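Local coordinates for protein 2-hydroxyethylphosphonate dioxygenase (Streptomyces viridochromogenes, PDB 4YAR) that uses non-haem iron and O2 to convert 2-hydroxyethylphosphonate into hydroxymethylphosphonate and formate during biosynthesis of the antibiotic phosphinothricin tripeptide, at residues Val112-Cys117 and Pro191-Ser196; Thr135-Pro140 and Leu159-Gly164; Gly141-Arg146 and Tyr184-Asp189. The protein carries 1 engineered substitution. All blocks are in the same frame, centred on the assembly; numbering follows the deposited sequence.

Contact 1 of 3, residues Val112-Cys117 and Pro191-Ser196; sequences VLDILC and PARIVS
Leu113 O is gripped by the backbone of Arg193-Ile194 on the neighbouring strand. Ile194 N donates to it at 2.9 Å, and Arg193 CA makes a CA-H...O contact to the same oxygen at 3.0 Å. The return bond runs from Leu113 N to Ile194 O, which also receives a CA-H...O contact from Val112 CA. Leu113 and Ile194 are therefore an antiparallel hydrogen-bonded pair, flanked by the non-hydrogen-bonded pairs Val112-Val195 and Asp114-Arg193. Further on, Ile115 N donates to Ala192 O at 2.9 Å and 174°, and a water bridges Ile115 O and Ala192 N.

One face carries Leu113, Ile115, Ala192 and Ile194. Ile194 CG1 stands between its backbone N and carbonyl carbon (chi1 69°), where it packs against Leu113 CD1 at 3.9 Å. The Ile194 and Ile115 side chains cross at about a right angle, their CD1 atoms 4.0 Å apart. Tyr184 touches both isoleucines on this side.

The other face carries Val112, Asp114, Arg193 and Val195. Asp114 and Arg193 run alongside each other in the same direction, but they meet through carbon: Asp114 OD1 touches Arg193 CG at 3.4 Å. Asp114 OD1 and Arg193 NE stay 4.9 Å apart. Asp114 OD2 is hydrogen-bonded to Tyr99 OH and Asn97 ND2, and Arg193 NH2 forms a salt bridge with Asp383. A water lies 2.9 Å from Asp114 OD1.

This strand pair belongs to the six-stranded antiparallel sheet next to the iron site. Strand 192-196 brings in Ser196, a substrate-binding residue near the iron ligand His129. The chemistry implies that backbone bonds and apolar packing join the strands, while the Asp114 and Arg193 charges probably act on each other only at longer range.

Contact 2 of 3, residues Thr135-Pro140 and Leu159-Gly164; sequences TVNLGP and LHANHG. With CD (cadmium ion), chain H.
Asn137 and Leu159 carry a side-chain-to-backbone contact, in which the end of strand 133-140 meets the loop that follows strand 156-159. Asn137 ND2 donates to Leu159 O at 2.9 Å, with a bent N-H...O angle of 139°. The donor sits above the carbonyl plane of Leu159. Asn137 CG is anti to its backbone N (chi1 -171°), which carries it toward the loop; the amide beyond reaches Leu159 O. ND2 also bonds to Gly141 O, and Asn137 OD1 accepts from Gly139 N at 2.8 Å.

Gly139 has a positive phi (77°) and no side chain, which lets Ala161 CB come to 3.7 Å from Gly139 CA. Ala161 CB also lies 3.4 Å from Pro140 O. The peptide bond before Pro140 is cis. A water donates to Pro140 O at 2.6 Å and to Asn162 O, and accepts from His163 ND1.

The loop binds a cadmium ion through His160 ND1 at 2.4 Å and His163 NE2 at 2.2 Å. Asp142 completes the protein ligands, and Ala161 O lies over the centre of the His163 ring. This site is separate from the iron site. Beside it are two Asx turns, Asn137 with Gly139 and Asn162 with Gly164.

Contact 3 of 3, residues Gly141-Arg146 and Tyr184-Asp189; sequences GDINGR and YSLAGD. With CD (cadmium ion), chain H; CD (cadmium ion), chain K.
Asn144 and Ser185 exchange backbone bonds as the hydrogen-bonded pair of two neighbouring strands, 143-146 and 183-186, of a three-stranded antiparallel sheet. Asn144 N donates to Ser185 O at 2.7 Å. Ser185 N returns a bond to Asn144 O at 3.1 Å. Asn144 O also takes a CA-H...O contact from Tyr184 CA, and it lies at the edge of the Tyr184 ring.

Past the strand ends, Asp142 O has two donors. Ala187 N comes to Asp142 O from above its carbonyl plane at 3.0 Å, and a water gives the second bond. The same water accepts from Gly188 N, so the N-H groups of Ala187 and Gly188 both have an acceptor. Asp142 CB packs on Ala187 CB at 3.8 Å.

Other polar groups find partners outside the pair. Tyr184 OH bonds to Tyr174 OH, and Asp142 OD1 accepts from Ala161 N. Ile143 adds apolar packing. Its chain is extended at chi2 (180°), which carries Ile143 CD1 to within 4.0 Å of Tyr184 CD1. Tyr184 in turn lies next to the iron ligand His182, their side chains about 4 Å apart, so this sheet adjoins the active site.

A cadmium ion sits beside the contact. Asp142 chelates it with both carboxylate oxygens, Asp142 OD1 and OD2 each 2.4 Å from the metal.

Overall arrangement
From the N terminus, strand 111-115 comes first and waits for strand 192-198, so contact 1 closes the longest loop. Contacts 2 and 3 are both nested inside it. Strand 133-140 opens contact 2, and strand 143-146 follows at once to open contact 3. The chain then returns at 159-164 to close contact 2, and at 184-189 to close contact 3, so these two loops cross. Strand 192-198 pairs with 111-115 on one side and 133-140 on the other, joining contacts 1 and 2 in one sheet. Contact 3 belongs to the three-stranded sheet packed against it. One cadmium ion links contacts 2 and 3.

Contact 1 of 3, residues Val112-Cys117 and Pro191-Ser196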
# COMPACT_ATOMS: atom_id res chain seq x y z
N VAL A 112 3.84 -12.28 11.31
CA VAL A 112 5.06 -12.98 11.58
C VAL A 112 4.79 -14.46 11.51
O VAL A 112 3.76 -14.93 12.06
CB VAL A 112 5.64 -12.57 12.93
CG1 VAL A 112 6.79 -13.47 13.34
CG2 VAL A 112 6.02 -11.08 13.00
N LEU A 113 5.66 -15.19 10.80
CA LEU A 113 5.59 -16.65 10.74
C LEU A 113 6.79 -17.37 11.32
O LEU A 113 7.97 -17.03 11.06
CB LEU A 113 5.35 -17.19 9.36
CG LEU A 113 4.20 -16.74 8.51
CD1 LEU A 113 4.38 -15.28 8.20
CD2 LEU A 113 4.11 -17.53 7.22
N ASP A 114 6.50 -18.36 12.13
CA ASP A 114 7.48 -19.40 12.44
C ASP A 114 7.50 -20.35 11.21
O ASP A 114 6.45 -20.79 10.75
CB ASP A 114 7.03 -20.25 13.61
CG ASP A 114 7.20 -19.61 14.98
OD1 ASP A 114 8.14 -18.96 15.26
OD2 ASP A 114 6.36 -19.88 15.90
N ILE A 115 8.69 -20.64 10.68
CA ILE A 115 8.89 -21.55 9.55
C ILE A 115 9.20 -22.94 10.11
O ILE A 115 10.26 -23.16 10.76
CB ILE A 115 10.07 -21.06 8.70
CG1 ILE A 115 9.83 -19.60 8.26
CG2 ILE A 115 10.25 -21.95 7.49
CD1 ILE A 115 8.51 -19.29 7.56
N LEU A 116 8.23 -23.83 10.04
CA LEU A 116 8.39 -25.15 10.68
C LEU A 116 8.50 -26.35 9.79
O LEU A 116 8.76 -27.47 10.27
CB LEU A 116 7.18 -25.43 11.65
CG LEU A 116 6.85 -24.31 12.65
CD1 LEU A 116 5.54 -24.56 13.35
CD2 LEU A 116 7.99 -24.20 13.63
N CYS A 117 8.27 -26.16 8.52
CA CYS A 117 8.50 -27.22 7.58
C CYS A 117 9.99 -27.52 7.50
O CYS A 117 10.83 -26.64 7.21
CB CYS A 117 7.91 -26.85 6.21
SG CYS A 117 8.18 -28.18 4.97
N PRO A 191 16.13 -22.93 13.71
CA PRO A 191 14.85 -22.36 13.50
C PRO A 191 14.89 -20.96 12.82
O PRO A 191 15.95 -20.35 12.70
CB PRO A 191 14.23 -22.37 14.89
CG PRO A 191 15.43 -22.10 15.77
CD PRO A 191 16.52 -22.89 15.12
N ALA A 192 13.75 -20.57 12.29
CA ALA A 192 13.57 -19.21 11.65
C ALA A 192 12.17 -18.68 11.67
O ALA A 192 11.14 -19.45 11.70
CB ALA A 192 14.06 -19.22 10.21
N ARG A 193 12.12 -17.33 11.68
CA ARG A 193 10.88 -16.57 11.50
C ARG A 193 11.01 -15.59 10.38
O ARG A 193 12.11 -15.16 10.07
CB ARG A 193 10.50 -15.79 12.78
CG ARG A 193 10.33 -16.68 14.01
CD ARG A 193 9.72 -15.86 15.13
NE ARG A 193 10.65 -14.78 15.50
CZ ARG A 193 10.32 -13.78 16.30
NH1 ARG A 193 9.13 -13.76 16.89
NH2 ARG A 193 11.22 -12.87 16.58
N ILE A 194 9.88 -15.28 9.74
CA ILE A 194 9.83 -14.21 8.70
C ILE A 194 8.77 -13.17 9.05
O ILE A 194 7.84 -13.45 9.83
CB ILE A 194 9.58 -14.71 7.26
CG1 ILE A 194 8.16 -15.23 7.13
CG2 ILE A 194 10.58 -15.77 6.81
CD1 ILE A 194 7.81 -15.79 5.81
N VAL A 195 8.94 -11.95 8.54
CA VAL A 195 7.79 -11.05 8.41
C VAL A 195 7.35 -11.00 6.99
O VAL A 195 8.22 -10.85 6.09
CB VAL A 195 8.06 -9.57 8.78
CG1 VAL A 195 6.82 -8.72 8.48
CG2 VAL A 195 8.60 -9.40 10.14
N SER A 196 6.04 -11.12 6.78
CA SER A 196 5.46 -10.94 5.47
C SER A 196 4.56 -9.72 5.58
O SER A 196 3.59 -9.73 6.36
CB SER A 196 4.69 -12.15 4.99
OG SER A 196 4.13 -11.92 3.68
O HOH W 1 10.71 -20.29 14.90
O HOH W 2 11.35 -22.42 13.00

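Contact 2 of 3, residues Thr135-Pro140 and Leu159-Gly164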
# COMPACT_ATOMS: atom_id res chain seq x y z
N THR A 135 8.97 -9.54 2.06
CA THR A 135 9.26 -10.64 2.95
C THR A 135 10.71 -10.56 3.35
O THR A 135 11.62 -10.33 2.53
CB THR A 135 9.01 -12.03 2.31
OG1 THR A 135 7.66 -12.08 1.79
CG2 THR A 135 9.21 -13.13 3.35
N VAL A 136 10.88 -10.62 4.64
CA VAL A 136 12.22 -10.54 5.25
C VAL A 136 12.42 -11.68 6.24
O VAL A 136 11.55 -11.99 7.04
CB VAL A 136 12.48 -9.16 5.88
CG1 VAL A 136 11.49 -8.81 6.95
CG2 VAL A 136 13.93 -9.00 6.33
N ASN A 137 13.61 -12.26 6.18
CA ASN A 137 14.00 -13.30 7.12
C ASN A 137 14.50 -12.68 8.43
O ASN A 137 15.48 -11.93 8.49
CB ASN A 137 15.04 -14.24 6.54
CG ASN A 137 15.31 -15.48 7.43
OD1 ASN A 137 14.73 -15.68 8.54
ND2 ASN A 137 16.16 -16.38 6.91
N LEU A 138 13.81 -12.96 9.51
CA LEU A 138 14.25 -12.49 10.84
C LEU A 138 15.36 -13.39 11.46
O LEU A 138 16.05 -13.04 12.46
CB LEU A 138 13.06 -12.51 11.81
CG LEU A 138 11.89 -11.53 11.61
CD1 LEU A 138 10.73 -11.57 12.61
CD2 LEU A 138 12.43 -10.12 11.38
N GLY A 139 15.57 -14.53 10.90
CA GLY A 139 16.46 -15.53 11.49
C GLY A 139 15.92 -16.33 12.69
O GLY A 139 14.78 -16.23 13.02
N PRO A 140 16.79 -17.04 13.41
CA PRO A 140 18.23 -17.03 13.20
C PRO A 140 18.71 -17.91 12.05
O PRO A 140 19.90 -17.81 11.69
CB PRO A 140 18.78 -17.63 14.51
CG PRO A 140 17.66 -18.50 15.02
CD PRO A 140 16.41 -17.73 14.66
N LEU A 159 16.69 -17.76 1.32
CA LEU A 159 16.68 -16.48 1.98
C LEU A 159 17.49 -16.59 3.26
O LEU A 159 17.04 -17.20 4.24
CB LEU A 159 15.25 -16.13 2.38
CG LEU A 159 14.32 -15.37 1.51
CD1 LEU A 159 13.37 -16.39 0.88
CD2 LEU A 159 13.58 -14.42 2.42
N HIS A 160 18.67 -16.02 3.24
CA HIS A 160 19.63 -16.17 4.30
C HIS A 160 19.21 -15.30 5.48
O HIS A 160 18.56 -14.27 5.33
CB HIS A 160 21.02 -15.74 3.82
CG HIS A 160 21.70 -16.76 2.95
ND1 HIS A 160 22.47 -17.78 3.46
CD2 HIS A 160 21.57 -17.01 1.63
CE1 HIS A 160 22.86 -18.57 2.46
NE2 HIS A 160 22.32 -18.12 1.34
N ALA A 161 19.60 -15.75 6.65
CA ALA A 161 19.60 -14.96 7.84
C ALA A 161 20.99 -14.47 8.06
O ALA A 161 21.92 -15.13 7.73
CB ALA A 161 19.19 -15.81 9.03
N ASN A 162 21.11 -13.32 8.71
CA ASN A 162 22.43 -12.77 9.05
C ASN A 162 23.01 -13.59 10.22
O ASN A 162 22.38 -13.64 11.28
CB ASN A 162 22.28 -11.34 9.45
CG ASN A 162 23.60 -10.63 9.62
OD1 ASN A 162 24.62 -11.24 9.60
ND2 ASN A 162 23.55 -9.34 9.88
N HIS A 163 24.19 -14.21 9.99
CA HIS A 163 24.88 -14.94 11.04
C HIS A 163 25.97 -14.09 11.75
O HIS A 163 26.60 -14.57 12.72
CB HIS A 163 25.49 -16.22 10.51
CG HIS A 163 24.63 -16.93 9.52
ND1 HIS A 163 23.39 -17.46 9.85
CD2 HIS A 163 24.85 -17.22 8.22
CE1 HIS A 163 22.88 -18.03 8.76
NE2 HIS A 163 23.77 -17.92 7.77
N GLY A 164 26.24 -12.90 11.22
CA GLY A 164 27.44 -12.12 11.59
C GLY A 164 27.08 -11.14 12.64
O GLY A 164 26.14 -11.32 13.35
CD CD H . 23.23 -18.26 5.64
O HOH W 3 22.00 -16.52 12.38
O HOH W 4 23.88 -15.74 5.69

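Contact 3 of 3, residues Gly141-Arg146 and Tyr184-Asp189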
# COMPACT_ATOMS: atom_id res chain seq x y z
N GLY A 141 17.83 -18.74 11.51
CA GLY A 141 18.20 -19.73 10.49
C GLY A 141 17.84 -19.31 9.06
O GLY A 141 16.90 -18.52 8.85
N ASP A 142 18.63 -19.80 8.11
CA ASP A 142 18.34 -19.70 6.66
C ASP A 142 17.07 -20.48 6.36
O ASP A 142 16.78 -21.52 7.01
CB ASP A 142 19.47 -20.30 5.84
CG ASP A 142 20.82 -19.57 5.94
OD1 ASP A 142 21.00 -18.41 6.38
OD2 ASP A 142 21.79 -20.24 5.56
N ILE A 143 16.28 -19.98 5.41
CA ILE A 143 15.10 -20.68 4.93
C ILE A 143 15.14 -20.83 3.45
O ILE A 143 15.88 -20.12 2.75
CB ILE A 143 13.82 -19.99 5.34
CG1 ILE A 143 13.75 -18.63 4.65
CG2 ILE A 143 13.79 -19.84 6.86
CD1 ILE A 143 12.53 -17.78 4.94
N ASN A 144 14.42 -21.83 2.98
CA ASN A 144 14.19 -21.96 1.55
C ASN A 144 12.93 -21.23 1.18
O ASN A 144 11.90 -21.43 1.81
CB ASN A 144 13.96 -23.42 1.16
CG ASN A 144 15.16 -24.34 1.43
OD1 ASN A 144 15.03 -25.31 2.16
ND2 ASN A 144 16.28 -24.07 0.85
N GLY A 145 13.01 -20.44 0.10
CA GLY A 145 11.86 -19.90 -0.55
C GLY A 145 11.49 -20.69 -1.79
O GLY A 145 12.39 -21.08 -2.57
N ARG A 146 10.21 -20.98 -1.93
CA ARG A 146 9.64 -21.70 -3.10
C ARG A 146 8.58 -20.87 -3.80
O ARG A 146 7.63 -20.38 -3.15
CB ARG A 146 9.05 -23.05 -2.69
CG ARG A 146 8.68 -23.98 -3.83
CD ARG A 146 7.98 -25.23 -3.32
NE ARG A 146 7.54 -26.08 -4.44
CZ ARG A 146 6.80 -27.17 -4.30
NH1 ARG A 146 6.39 -27.56 -3.08
NH2 ARG A 146 6.48 -27.88 -5.39
N TYR A 184 7.58 -21.71 2.31
CA TYR A 184 8.93 -21.68 2.88
C TYR A 184 9.18 -22.93 3.72
O TYR A 184 8.25 -23.40 4.35
CB TYR A 184 9.05 -20.45 3.81
CG TYR A 184 8.73 -19.16 3.09
CD1 TYR A 184 9.67 -18.50 2.31
CD2 TYR A 184 7.49 -18.59 3.18
CE1 TYR A 184 9.36 -17.32 1.62
CE2 TYR A 184 7.16 -17.42 2.51
CZ TYR A 184 8.09 -16.79 1.74
OH TYR A 184 7.73 -15.63 1.10
N SER A 185 10.45 -23.40 3.76
CA SER A 185 10.87 -24.38 4.70
C SER A 185 12.16 -23.97 5.31
O SER A 185 12.82 -23.07 4.76
CB SER A 185 11.07 -25.74 4.04
OG SER A 185 11.96 -25.66 2.95
N LEU A 186 12.60 -24.67 6.35
CA LEU A 186 13.90 -24.42 6.91
C LEU A 186 14.99 -24.94 5.98
O LEU A 186 14.84 -25.97 5.35
CB LEU A 186 14.02 -25.09 8.28
CG LEU A 186 13.05 -24.61 9.31
CD1 LEU A 186 13.19 -25.44 10.58
CD2 LEU A 186 13.31 -23.12 9.65
N ALA A 187 16.06 -24.19 5.79
CA ALA A 187 17.13 -24.65 4.99
C ALA A 187 17.96 -25.72 5.75
O ALA A 187 18.60 -26.55 5.13
CB ALA A 187 17.98 -23.48 4.50
N GLY A 188 17.91 -25.73 7.07
CA GLY A 188 18.64 -26.75 7.85
C GLY A 188 17.98 -26.95 9.15
O GLY A 188 16.75 -26.84 9.24
N ASP A 189 18.82 -27.12 10.20
CA ASP A 189 18.26 -27.42 11.49
C ASP A 189 17.83 -26.20 12.30
O ASP A 189 16.85 -26.28 13.09
CB ASP A 189 19.27 -28.23 12.34
CG ASP A 189 19.53 -29.65 11.80
OD1 ASP A 189 18.59 -30.46 11.61
OD2 ASP A 189 20.72 -29.89 11.63
CD CD H . 23.23 -18.26 5.64
CD CD K . 21.50 -31.89 10.64
O HOH W 5 17.54 -23.41 8.96
O HOH W 4 23.88 -15.74 5.69